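Local atomic coordinates of aeromonas extracellular serine protease (Aeromonas sobria, PDB entry 3WQB), a protein that preferentially cleaves peptide bonds that follow two basic residues, one of them lysine, as a calcium-binding, furin-like serine protease and probable virulence factor. Residues V477-D482 and K526-M531; Q441-T446 and I586-R591; P459-T464 and T546-V551; N243-P248 and M531-N536. The protein carries 1 engineered substitution. All blocks are in the same frame, centred on the assembly; numbering follows the deposited sequence.

Followed from the N terminus, the first segment met is N243-P248, a turn of the subtilisin-like domain that waits 282 residues for its partner M531-N536. This is interaction 4, which ties the protease domain to the P-domain. Q441-T446 opens interaction 2, closed last by I586-R591. P459-T464 opens interaction 3, closed by T546-V551. Innermost lies interaction 1, V477-D482 with K526-M531, nested inside the loops of the other three. Interaction 3 nests within interaction 2, and both cross interaction 4. Interactions 1 and 2 build neighbouring parts of one P-domain sheet, interaction 3 belongs to the facing sheet, and M531 is shared by interactions 1 and 4.

Interaction 1 of 4, residues V477-D482 and K526-M531; sequences VMVSLD and KGLRDM
The R529 chain bends at chi2 (-60°), turning CD off an extended course, and its guanidinium meets D482, whose CG stands anti to its own carbonyl carbon. The guanidinium grips a single carboxylate oxygen end-on: R529 NH2 lies 2.7 Å from D482 OD1 on the syn lone pair, and R529 NH1 lies 2.9 Å from the same OD1, nearly along its C-O axis. K526 NZ meets D482 OD2 at 3.1 Å from above the carboxylate plane. With both oxygens held by cations, the carboxylate is probably kept ionised. R529 NH1 also donates to L528 O (3.0 Å, 161°), from the face opposite to L481 N, which probably limits rotation of the guanidinium.

D530 and M531 both face V479, which makes a G1 beta bulge: V479 and M531 form a hydrogen-bonded pair, and the register slips by one residue before L481 and L528. D530, with its positive phi, points its N-H at S480 OG (3.0 Å, 167°). A water bridges that hydroxyl and D530 OD1. On the other face, L481 and L528 lie side by side, CD2 of L481 being 3.9 Å from CD1 of L528.

Strand 583-595 pairs with the other edge of 477-482, through M478-S589 and S480-S587 bonds. The V479, L481 and L528 side chains face strands 489-494 and 545-553 of the second P-domain sheet.

Interaction 2 of 4, residues Q441-T446 and I586-R591; sequences QKINVT and ISWSLR
I443 and W588 carry the tightly packed half of this antiparallel pairing. Their side chains run side by side on one face of the sheet, and I443 CD1 sits over the indole, 3.8 Å from the centroid of its five-membered ring and 20° off the ring normal, which meets the definition of a CH-pi contact. Two torsions contribute. W588 chi1 sets CG in the crowded position between its backbone N and carbonyl carbon, and an unusual I443 chi2 of 91° puts CD1 over the ring, 3.6 Å from W588 CE2. The same two residues are joined through the backbone, I443 N giving W588 O a 2.8 Å bond that runs almost straight on from the carbonyl. The indole N-H is used in turn by S462 OG.

The opposite face, lined by K442, N444, S587 and S589, is looser and turns toward solvent on the K442 and N444 side. There the extended K442 chain passes over the serines, with K442 CG 3.4 Å from S589 OG and K442 CE 3.8 Å from S587 OG; these are van der Waals contacts only. Hydrogen-bonded pairs Q441-L590 and I443-W588 form the regular ladder, and V445 N adds a bond to I586 O (2.9 Å) where strand 441-444 has already ended.

Strand 583-595 has 436-444 on one edge and 471-482 on the other, the latter through backbone bonds of S589 with M478 and S587 with S480. The face bearing I443 and W588 looks across to strands 460-466 and 545-553, inside the beta sandwich of the P-domain.

Interaction 3 of 4, residues P459-T464 and T546-V551; sequences PTSSTT and TWRLEV
E550, whose side chain runs alongside P459 across the strand pair, has one oxygen gripped twice: R548 NE lies 2.9 Å from E550 OE2 and R548 NH2 lies 3.2 Å from that same OE2. NE arrives on the anti side, 19° out of the carboxylate plane, whereas NH2 comes from above it. Both bonds lie in the guanidinium plane, so this is a side-on grip by two nitrogens on one atom. A bend at R548 chi3 (73°) places NE for it, after an extended start in which the R548 methylenes cross T463 obliquely, past its OG1. The other carboxylate oxygen forms a salt bridge with R500.

On this side the strands meet by van der Waals contacts of carbon with carbon and carbon with oxygen. P459 CB is 3.7 Å from E550 CB, and P459 CG is 3.6 Å from E550 OE1. Further along, T463 OG1 rests 3.4 Å from R548 CG, and T463 CG2 is 3.6 Å from T546 CB. Six backbone bonds make the ladder, two in each of the pairs T460-V551, S462-L549 and T464-W547. The N-to-C directions of the two short strand segments stand 160° apart, hence antiparallel.

On the reverse face, L549 packs on V477 and V479 of the other sheet, while T460 OG1 is hydrogen-bonded to A451 O, a polar link between the two sheets of the P-domain sandwich. The chemistry is therefore divided by face: apolar groups and a few paired polar atoms look inward, whereas on the other face each oxygen of one carboxylate has its own arginine, a pairing that probably fixes the turn of the group.

Interaction 4 of 4, residues N243-P248 and M531-N536; sequences NSNLDP and MRMLSN
N245 and M533 cross at about a right angle where a type I beta turn, N243 to L246, docks on strand 531-535. The turn belongs to the subtilisin-like domain and includes an Asx turn, in which N243 OD1 accepts from N245 N (2.9 Å). Because the strand belongs to the P-domain, this buried contact lies between the two domains.

The N245 amide lies across the strand and takes both polar groups of one residue. N245 OD1 receives L534 N at 3.0 Å, the donor standing 41° above the amide plane, and N245 ND2 donates to L534 O at 3.2 Å (162°), with L534 O in the plane of the N245 amide. ND2 has a second acceptor in L503 O. M533 CB lies over one face of the N245 amide, 3.6 Å from N245 ND2.

Nearer the start of the strand, L246 and M531 approach at a slant, and only their ends meet: L246 CD2 is 3.8 Å from M531 CE. R532 presents the edge of its guanidinium to P248, its chain bending at chi3 (57°) to place NE. R532 NE is hydrogen-bonded to S251 OG and NH1 forms a salt bridge with D197, while R532 NH2 donates to P248 O at 2.8 Å, from above the carbonyl plane.

Interaction 1 of 4, residues V477-D482 and K526-M531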
# COMPACT_ATOMS: atom_id res chain seq x y z
N VAL A 477 -9.30 -12.52 5.45
CA VAL A 477 -10.65 -12.98 5.16
C VAL A 477 -10.89 -12.83 3.66
O VAL A 477 -10.49 -11.83 3.06
CB VAL A 477 -11.70 -12.17 5.97
CG1 VAL A 477 -13.10 -12.34 5.45
CG2 VAL A 477 -11.66 -12.55 7.44
N MET A 478 -11.51 -13.84 3.05
CA MET A 478 -12.05 -13.68 1.70
C MET A 478 -13.56 -13.72 1.81
O MET A 478 -14.09 -14.49 2.61
CB MET A 478 -11.56 -14.77 0.76
CG MET A 478 -10.08 -14.64 0.43
SD MET A 478 -9.55 -15.86 -0.77
CE MET A 478 -9.76 -17.40 0.13
N VAL A 479 -14.24 -12.86 1.05
CA VAL A 479 -15.71 -12.79 1.08
C VAL A 479 -16.29 -12.89 -0.32
O VAL A 479 -15.77 -12.29 -1.28
CB VAL A 479 -16.23 -11.49 1.77
CG1 VAL A 479 -17.77 -11.45 1.76
CG2 VAL A 479 -15.74 -11.40 3.20
N SER A 480 -17.36 -13.68 -0.43
CA SER A 480 -18.15 -13.75 -1.65
C SER A 480 -19.60 -13.46 -1.29
O SER A 480 -20.14 -14.05 -0.35
CB SER A 480 -18.03 -15.12 -2.31
OG SER A 480 -16.68 -15.33 -2.71
N LEU A 481 -20.21 -12.53 -2.02
CA LEU A 481 -21.60 -12.15 -1.79
C LEU A 481 -22.17 -11.51 -3.05
O LEU A 481 -21.42 -11.03 -3.90
CB LEU A 481 -21.74 -11.23 -0.57
CG LEU A 481 -21.02 -9.88 -0.55
CD1 LEU A 481 -21.80 -8.82 -1.33
CD2 LEU A 481 -20.83 -9.42 0.89
N ASP A 482 -23.49 -11.49 -3.14
CA ASP A 482 -24.19 -10.71 -4.15
C ASP A 482 -24.88 -9.52 -3.50
O ASP A 482 -25.52 -9.67 -2.46
CB ASP A 482 -25.25 -11.55 -4.86
CG ASP A 482 -24.66 -12.62 -5.76
OD1 ASP A 482 -23.49 -12.51 -6.17
OD2 ASP A 482 -25.40 -13.57 -6.07
N LYS A 526 -21.60 -8.53 -9.89
CA LYS A 526 -22.73 -9.07 -9.15
C LYS A 526 -22.55 -8.82 -7.66
O LYS A 526 -23.52 -8.77 -6.90
CB LYS A 526 -22.82 -10.58 -9.37
CG LYS A 526 -23.33 -11.00 -10.74
CD LYS A 526 -23.82 -12.44 -10.70
CE LYS A 526 -25.05 -12.58 -9.80
NZ LYS A 526 -25.12 -13.92 -9.15
N GLY A 527 -21.29 -8.67 -7.25
CA GLY A 527 -20.95 -8.50 -5.85
C GLY A 527 -19.48 -8.78 -5.64
O GLY A 527 -18.64 -8.43 -6.47
N LEU A 528 -19.16 -9.42 -4.53
CA LEU A 528 -17.78 -9.76 -4.19
C LEU A 528 -17.53 -11.21 -4.54
O LEU A 528 -18.40 -12.05 -4.32
CB LEU A 528 -17.53 -9.55 -2.70
CG LEU A 528 -17.80 -8.17 -2.09
CD1 LEU A 528 -17.41 -8.16 -0.63
CD2 LEU A 528 -17.08 -7.07 -2.86
N ARG A 529 -16.35 -11.48 -5.08
CA ARG A 529 -15.94 -12.85 -5.40
C ARG A 529 -14.52 -13.05 -4.87
O ARG A 529 -13.56 -12.55 -5.45
CB ARG A 529 -15.99 -13.11 -6.92
CG ARG A 529 -17.40 -13.15 -7.54
CD ARG A 529 -18.25 -14.25 -6.91
NE ARG A 529 -19.57 -14.38 -7.53
CZ ARG A 529 -20.65 -13.71 -7.14
NH1 ARG A 529 -20.59 -12.83 -6.15
NH2 ARG A 529 -21.81 -13.91 -7.75
N ASP A 530 -14.41 -13.74 -3.73
CA ASP A 530 -13.13 -13.94 -3.04
C ASP A 530 -12.37 -12.62 -2.86
O ASP A 530 -11.16 -12.54 -3.09
CB ASP A 530 -12.23 -14.96 -3.78
CG ASP A 530 -12.77 -16.38 -3.74
OD1 ASP A 530 -13.54 -16.73 -2.83
OD2 ASP A 530 -12.38 -17.16 -4.64
N MET A 531 -13.09 -11.58 -2.46
CA MET A 531 -12.42 -10.32 -2.16
C MET A 531 -11.68 -10.47 -0.84
O MET A 531 -12.27 -10.86 0.16
CB MET A 531 -13.40 -9.16 -2.09
CG MET A 531 -12.65 -7.85 -1.88
SD MET A 531 -13.68 -6.43 -1.66
CE MET A 531 -12.66 -5.46 -0.55
O HOH W 1 -14.94 -15.91 -0.63

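Interaction 2 of 4, residues Q441-T446 and I586-R591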
# COMPACT_ATOMS: atom_id res chain seq x y z
N GLN A 441 -10.04 -21.72 6.28
CA GLN A 441 -11.29 -22.36 6.65
C GLN A 441 -12.40 -21.66 5.88
O GLN A 441 -12.63 -20.46 6.08
CB GLN A 441 -11.56 -22.27 8.15
CG GLN A 441 -10.65 -23.14 8.95
CD GLN A 441 -11.09 -23.33 10.39
OE1 GLN A 441 -12.19 -22.92 10.82
NE2 GLN A 441 -10.23 -23.96 11.16
N LYS A 442 -13.06 -22.42 5.01
CA LYS A 442 -14.14 -21.89 4.17
C LYS A 442 -15.50 -22.21 4.76
O LYS A 442 -15.76 -23.34 5.18
CB LYS A 442 -14.03 -22.42 2.73
CG LYS A 442 -15.03 -21.78 1.77
CD LYS A 442 -14.64 -22.00 0.31
CE LYS A 442 -15.56 -21.20 -0.61
NZ LYS A 442 -15.04 -21.14 -2.01
N ILE A 443 -16.37 -21.21 4.77
CA ILE A 443 -17.72 -21.35 5.27
C ILE A 443 -18.68 -20.98 4.14
O ILE A 443 -18.79 -19.80 3.79
CB ILE A 443 -17.98 -20.45 6.51
CG1 ILE A 443 -16.92 -20.68 7.60
CG2 ILE A 443 -19.38 -20.69 7.07
CD1 ILE A 443 -15.71 -19.77 7.50
N ASN A 444 -19.35 -21.97 3.57
CA ASN A 444 -20.40 -21.72 2.60
C ASN A 444 -21.70 -21.45 3.35
O ASN A 444 -22.07 -22.19 4.26
CB ASN A 444 -20.58 -22.91 1.66
CG ASN A 444 -19.36 -23.15 0.78
OD1 ASN A 444 -18.89 -22.25 0.09
ND2 ASN A 444 -18.86 -24.37 0.79
N VAL A 445 -22.39 -20.38 2.96
CA VAL A 445 -23.56 -19.91 3.68
C VAL A 445 -24.80 -20.24 2.85
O VAL A 445 -24.80 -20.05 1.63
CB VAL A 445 -23.46 -18.39 3.98
CG1 VAL A 445 -24.72 -17.87 4.66
CG2 VAL A 445 -22.25 -18.11 4.86
N THR A 446 -25.82 -20.76 3.51
CA THR A 446 -27.03 -21.25 2.84
C THR A 446 -28.30 -20.83 3.57
O THR A 446 -28.27 -20.47 4.75
CB THR A 446 -27.03 -22.79 2.71
OG1 THR A 446 -26.96 -23.38 4.01
CG2 THR A 446 -25.86 -23.29 1.86
N ILE A 586 -22.63 -15.41 0.23
CA ILE A 586 -22.38 -16.69 -0.42
C ILE A 586 -21.41 -17.55 0.40
O ILE A 586 -21.71 -18.70 0.74
CB ILE A 586 -21.87 -16.50 -1.88
CG1 ILE A 586 -22.93 -15.77 -2.72
CG2 ILE A 586 -21.47 -17.84 -2.51
CD1 ILE A 586 -22.40 -15.18 -4.02
N SER A 587 -20.25 -16.99 0.71
CA SER A 587 -19.24 -17.72 1.46
C SER A 587 -18.25 -16.73 2.02
O SER A 587 -18.15 -15.61 1.55
CB SER A 587 -18.49 -18.70 0.55
OG SER A 587 -17.69 -18.01 -0.39
N TRP A 588 -17.52 -17.17 3.04
CA TRP A 588 -16.32 -16.46 3.44
C TRP A 588 -15.29 -17.47 3.89
O TRP A 588 -15.63 -18.61 4.20
CB TRP A 588 -16.60 -15.41 4.52
CG TRP A 588 -16.98 -15.94 5.87
CD1 TRP A 588 -18.10 -16.64 6.20
CD2 TRP A 588 -16.23 -15.78 7.08
NE1 TRP A 588 -18.10 -16.93 7.53
CE2 TRP A 588 -16.96 -16.42 8.10
CE3 TRP A 588 -15.00 -15.18 7.39
CZ2 TRP A 588 -16.52 -16.45 9.43
CZ3 TRP A 588 -14.56 -15.21 8.71
CH2 TRP A 588 -15.32 -15.83 9.71
N SER A 589 -14.03 -17.04 3.92
CA SER A 589 -12.94 -17.88 4.38
C SER A 589 -12.07 -17.09 5.34
O SER A 589 -11.91 -15.88 5.19
CB SER A 589 -12.11 -18.38 3.20
OG SER A 589 -12.88 -19.17 2.33
N LEU A 590 -11.51 -17.79 6.31
CA LEU A 590 -10.67 -17.19 7.34
C LEU A 590 -9.30 -17.84 7.38
O LEU A 590 -9.20 -19.07 7.42
CB LEU A 590 -11.35 -17.32 8.72
CG LEU A 590 -10.58 -16.82 9.94
CD1 LEU A 590 -10.35 -15.30 9.87
CD2 LEU A 590 -11.33 -17.18 11.21
N ARG A 591 -8.26 -17.01 7.37
CA ARG A 591 -6.91 -17.49 7.59
C ARG A 591 -6.27 -16.74 8.74
O ARG A 591 -6.17 -15.51 8.72
CB ARG A 591 -6.04 -17.36 6.33
CG ARG A 591 -4.68 -18.01 6.53
CD ARG A 591 -3.93 -18.15 5.25
NE ARG A 591 -3.22 -19.42 5.25
CZ ARG A 591 -2.45 -19.85 4.26
NH1 ARG A 591 -2.28 -19.11 3.17
NH2 ARG A 591 -1.86 -21.04 4.36

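Interaction 3 of 4, residues P459-T464 and T546-V551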
# COMPACT_ATOMS: atom_id res chain seq x y z
N PRO A 459 -26.74 -7.27 11.63
CA PRO A 459 -25.88 -7.83 10.60
C PRO A 459 -26.27 -9.24 10.18
O PRO A 459 -26.83 -10.01 10.96
CB PRO A 459 -24.51 -7.87 11.28
CG PRO A 459 -24.57 -6.86 12.35
CD PRO A 459 -25.99 -6.88 12.84
N THR A 460 -25.97 -9.55 8.93
CA THR A 460 -25.94 -10.91 8.44
C THR A 460 -24.64 -11.49 8.98
O THR A 460 -23.57 -10.93 8.74
CB THR A 460 -25.95 -10.90 6.91
OG1 THR A 460 -27.11 -10.20 6.46
CG2 THR A 460 -25.93 -12.31 6.34
N SER A 461 -24.72 -12.59 9.71
CA SER A 461 -23.58 -13.10 10.45
C SER A 461 -23.28 -14.54 10.12
O SER A 461 -24.18 -15.34 9.86
CB SER A 461 -23.84 -12.98 11.96
OG SER A 461 -24.14 -11.63 12.32
N SER A 462 -22.00 -14.87 10.18
CA SER A 462 -21.54 -16.24 9.98
C SER A 462 -20.32 -16.47 10.85
O SER A 462 -19.43 -15.63 10.93
CB SER A 462 -21.24 -16.47 8.50
OG SER A 462 -20.66 -17.75 8.27
N THR A 463 -20.29 -17.63 11.51
CA THR A 463 -19.27 -17.94 12.50
C THR A 463 -18.52 -19.23 12.18
O THR A 463 -19.10 -20.18 11.66
CB THR A 463 -19.94 -18.04 13.89
OG1 THR A 463 -20.54 -16.77 14.22
CG2 THR A 463 -18.95 -18.43 14.97
N THR A 464 -17.22 -19.25 12.48
CA THR A 464 -16.39 -20.45 12.38
C THR A 464 -15.51 -20.56 13.61
O THR A 464 -15.14 -19.55 14.22
CB THR A 464 -15.54 -20.46 11.08
OG1 THR A 464 -14.95 -21.75 10.88
CG2 THR A 464 -14.44 -19.41 11.11
N THR A 546 -14.39 -18.98 18.53
CA THR A 546 -15.23 -18.60 17.41
C THR A 546 -14.92 -17.20 16.88
O THR A 546 -14.76 -16.25 17.65
CB THR A 546 -16.73 -18.70 17.75
OG1 THR A 546 -17.00 -18.04 18.99
CG2 THR A 546 -17.17 -20.17 17.87
N TRP A 547 -14.84 -17.12 15.56
CA TRP A 547 -14.68 -15.86 14.82
C TRP A 547 -15.94 -15.61 14.00
O TRP A 547 -16.46 -16.52 13.35
CB TRP A 547 -13.49 -15.97 13.88
CG TRP A 547 -12.16 -16.05 14.57
CD1 TRP A 547 -11.60 -17.14 15.17
CD2 TRP A 547 -11.20 -14.99 14.67
NE1 TRP A 547 -10.35 -16.82 15.67
CE2 TRP A 547 -10.08 -15.50 15.36
CE3 TRP A 547 -11.19 -13.65 14.24
CZ2 TRP A 547 -8.96 -14.71 15.65
CZ3 TRP A 547 -10.08 -12.87 14.53
CH2 TRP A 547 -8.97 -13.41 15.22
N ARG A 548 -16.45 -14.39 14.04
CA ARG A 548 -17.70 -14.07 13.37
C ARG A 548 -17.56 -12.96 12.35
O ARG A 548 -17.03 -11.89 12.65
CB ARG A 548 -18.77 -13.71 14.41
CG ARG A 548 -20.14 -13.37 13.82
CD ARG A 548 -21.18 -13.14 14.90
NE ARG A 548 -21.00 -11.89 15.63
CZ ARG A 548 -20.58 -11.80 16.89
NH1 ARG A 548 -20.25 -12.90 17.56
NH2 ARG A 548 -20.46 -10.61 17.48
N LEU A 549 -18.02 -13.22 11.13
CA LEU A 549 -18.12 -12.18 10.11
C LEU A 549 -19.50 -11.57 10.14
O LEU A 549 -20.50 -12.28 10.25
CB LEU A 549 -17.87 -12.78 8.72
CG LEU A 549 -17.74 -11.76 7.58
CD1 LEU A 549 -16.39 -11.06 7.63
CD2 LEU A 549 -17.95 -12.45 6.25
N GLU A 550 -19.56 -10.24 10.05
CA GLU A 550 -20.82 -9.52 10.07
C GLU A 550 -20.88 -8.63 8.84
O GLU A 550 -19.93 -7.92 8.56
CB GLU A 550 -20.92 -8.66 11.34
CG GLU A 550 -21.10 -9.46 12.61
CD GLU A 550 -21.34 -8.61 13.84
OE1 GLU A 550 -21.26 -7.36 13.77
OE2 GLU A 550 -21.63 -9.20 14.90
N VAL A 551 -22.00 -8.68 8.11
CA VAL A 551 -22.20 -7.85 6.93
C VAL A 551 -23.56 -7.17 7.05
O VAL A 551 -24.55 -7.86 7.28
CB VAL A 551 -22.15 -8.68 5.62
CG1 VAL A 551 -22.41 -7.80 4.40
CG2 VAL A 551 -20.81 -9.41 5.49

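Interaction 4 of 4, residues N243-P248 and M531-N536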
# COMPACT_ATOMS: atom_id res chain seq x y z
N ASN A 243 -10.96 2.74 1.18
CA ASN A 243 -10.50 1.90 2.26
C ASN A 243 -9.27 1.16 1.75
O ASN A 243 -9.25 0.71 0.61
CB ASN A 243 -11.60 0.94 2.67
CG ASN A 243 -11.24 0.12 3.87
OD1 ASN A 243 -10.38 -0.76 3.80
ND2 ASN A 243 -11.90 0.37 4.99
N SER A 244 -8.23 1.08 2.58
CA SER A 244 -6.97 0.45 2.18
C SER A 244 -7.01 -1.07 1.93
O SER A 244 -6.03 -1.64 1.44
CB SER A 244 -5.87 0.81 3.19
OG SER A 244 -6.25 0.48 4.51
N ASN A 245 -8.13 -1.71 2.27
CA ASN A 245 -8.35 -3.12 1.91
C ASN A 245 -8.87 -3.31 0.48
O ASN A 245 -8.99 -4.44 0.02
CB ASN A 245 -9.30 -3.81 2.91
CG ASN A 245 -8.56 -4.54 4.03
OD1 ASN A 245 -7.52 -5.13 3.82
ND2 ASN A 245 -9.15 -4.54 5.22
N LEU A 246 -9.19 -2.22 -0.23
CA LEU A 246 -9.72 -2.39 -1.59
C LEU A 246 -8.69 -2.89 -2.60
O LEU A 246 -9.02 -3.69 -3.47
CB LEU A 246 -10.39 -1.12 -2.12
CG LEU A 246 -11.65 -0.65 -1.40
CD1 LEU A 246 -12.14 0.66 -2.00
CD2 LEU A 246 -12.74 -1.72 -1.44
N ASP A 247 -7.45 -2.43 -2.49
CA ASP A 247 -6.39 -2.89 -3.38
C ASP A 247 -5.96 -4.27 -2.90
O ASP A 247 -5.47 -4.40 -1.78
CB ASP A 247 -5.22 -1.90 -3.36
CG ASP A 247 -4.00 -2.38 -4.14
OD1 ASP A 247 -3.95 -3.56 -4.58
OD2 ASP A 247 -3.08 -1.55 -4.32
N PRO A 248 -6.19 -5.32 -3.72
CA PRO A 248 -5.90 -6.69 -3.27
C PRO A 248 -4.49 -6.93 -2.71
O PRO A 248 -4.32 -7.73 -1.79
CB PRO A 248 -6.14 -7.54 -4.54
CG PRO A 248 -6.07 -6.58 -5.67
CD PRO A 248 -6.60 -5.29 -5.14
N MET A 531 -13.09 -11.58 -2.46
CA MET A 531 -12.42 -10.32 -2.16
C MET A 531 -11.68 -10.47 -0.84
O MET A 531 -12.27 -10.86 0.16
CB MET A 531 -13.40 -9.16 -2.09
CG MET A 531 -12.65 -7.85 -1.88
SD MET A 531 -13.68 -6.43 -1.66
CE MET A 531 -12.66 -5.46 -0.55
N ARG A 532 -10.39 -10.16 -0.85
CA ARG A 532 -9.55 -10.37 0.32
C ARG A 532 -9.40 -9.10 1.14
O ARG A 532 -9.28 -7.99 0.59
CB ARG A 532 -8.18 -10.93 -0.06
CG ARG A 532 -7.39 -11.49 1.12
CD ARG A 532 -6.08 -12.09 0.71
NE ARG A 532 -5.27 -11.10 0.00
CZ ARG A 532 -4.19 -11.38 -0.72
NH1 ARG A 532 -3.78 -12.63 -0.85
NH2 ARG A 532 -3.53 -10.39 -1.33
N MET A 533 -9.44 -9.27 2.47
CA MET A 533 -9.21 -8.18 3.41
C MET A 533 -8.31 -8.69 4.53
O MET A 533 -8.30 -9.89 4.83
CB MET A 533 -10.52 -7.66 3.98
CG MET A 533 -11.43 -7.03 2.94
SD MET A 533 -13.19 -7.09 3.36
CE MET A 533 -13.54 -8.80 2.99
N LEU A 534 -7.54 -7.79 5.13
CA LEU A 534 -6.68 -8.15 6.26
C LEU A 534 -6.97 -7.24 7.44
O LEU A 534 -7.29 -6.06 7.26
CB LEU A 534 -5.21 -8.09 5.84
CG LEU A 534 -4.19 -8.42 6.94
CD1 LEU A 534 -3.02 -9.20 6.38
CD2 LEU A 534 -3.69 -7.18 7.68
N SER A 535 -6.87 -7.78 8.65
CA SER A 535 -6.90 -6.95 9.84
C SER A 535 -5.70 -7.20 10.74
O SER A 535 -5.31 -8.35 10.98
CB SER A 535 -8.18 -7.16 10.65
OG SER A 535 -8.11 -6.41 11.85
N ASN A 536 -5.15 -6.10 11.25
CA ASN A 536 -4.09 -6.12 12.25
C ASN A 536 -4.60 -5.96 13.68
O ASN A 536 -3.83 -6.02 14.64
CB ASN A 536 -3.07 -5.02 11.94
CG ASN A 536 -2.28 -5.29 10.68
OD1 ASN A 536 -1.79 -6.41 10.49
ND2 ASN A 536 -2.13 -4.27 9.83
O HOH W 2 -9.41 -6.63 -1.86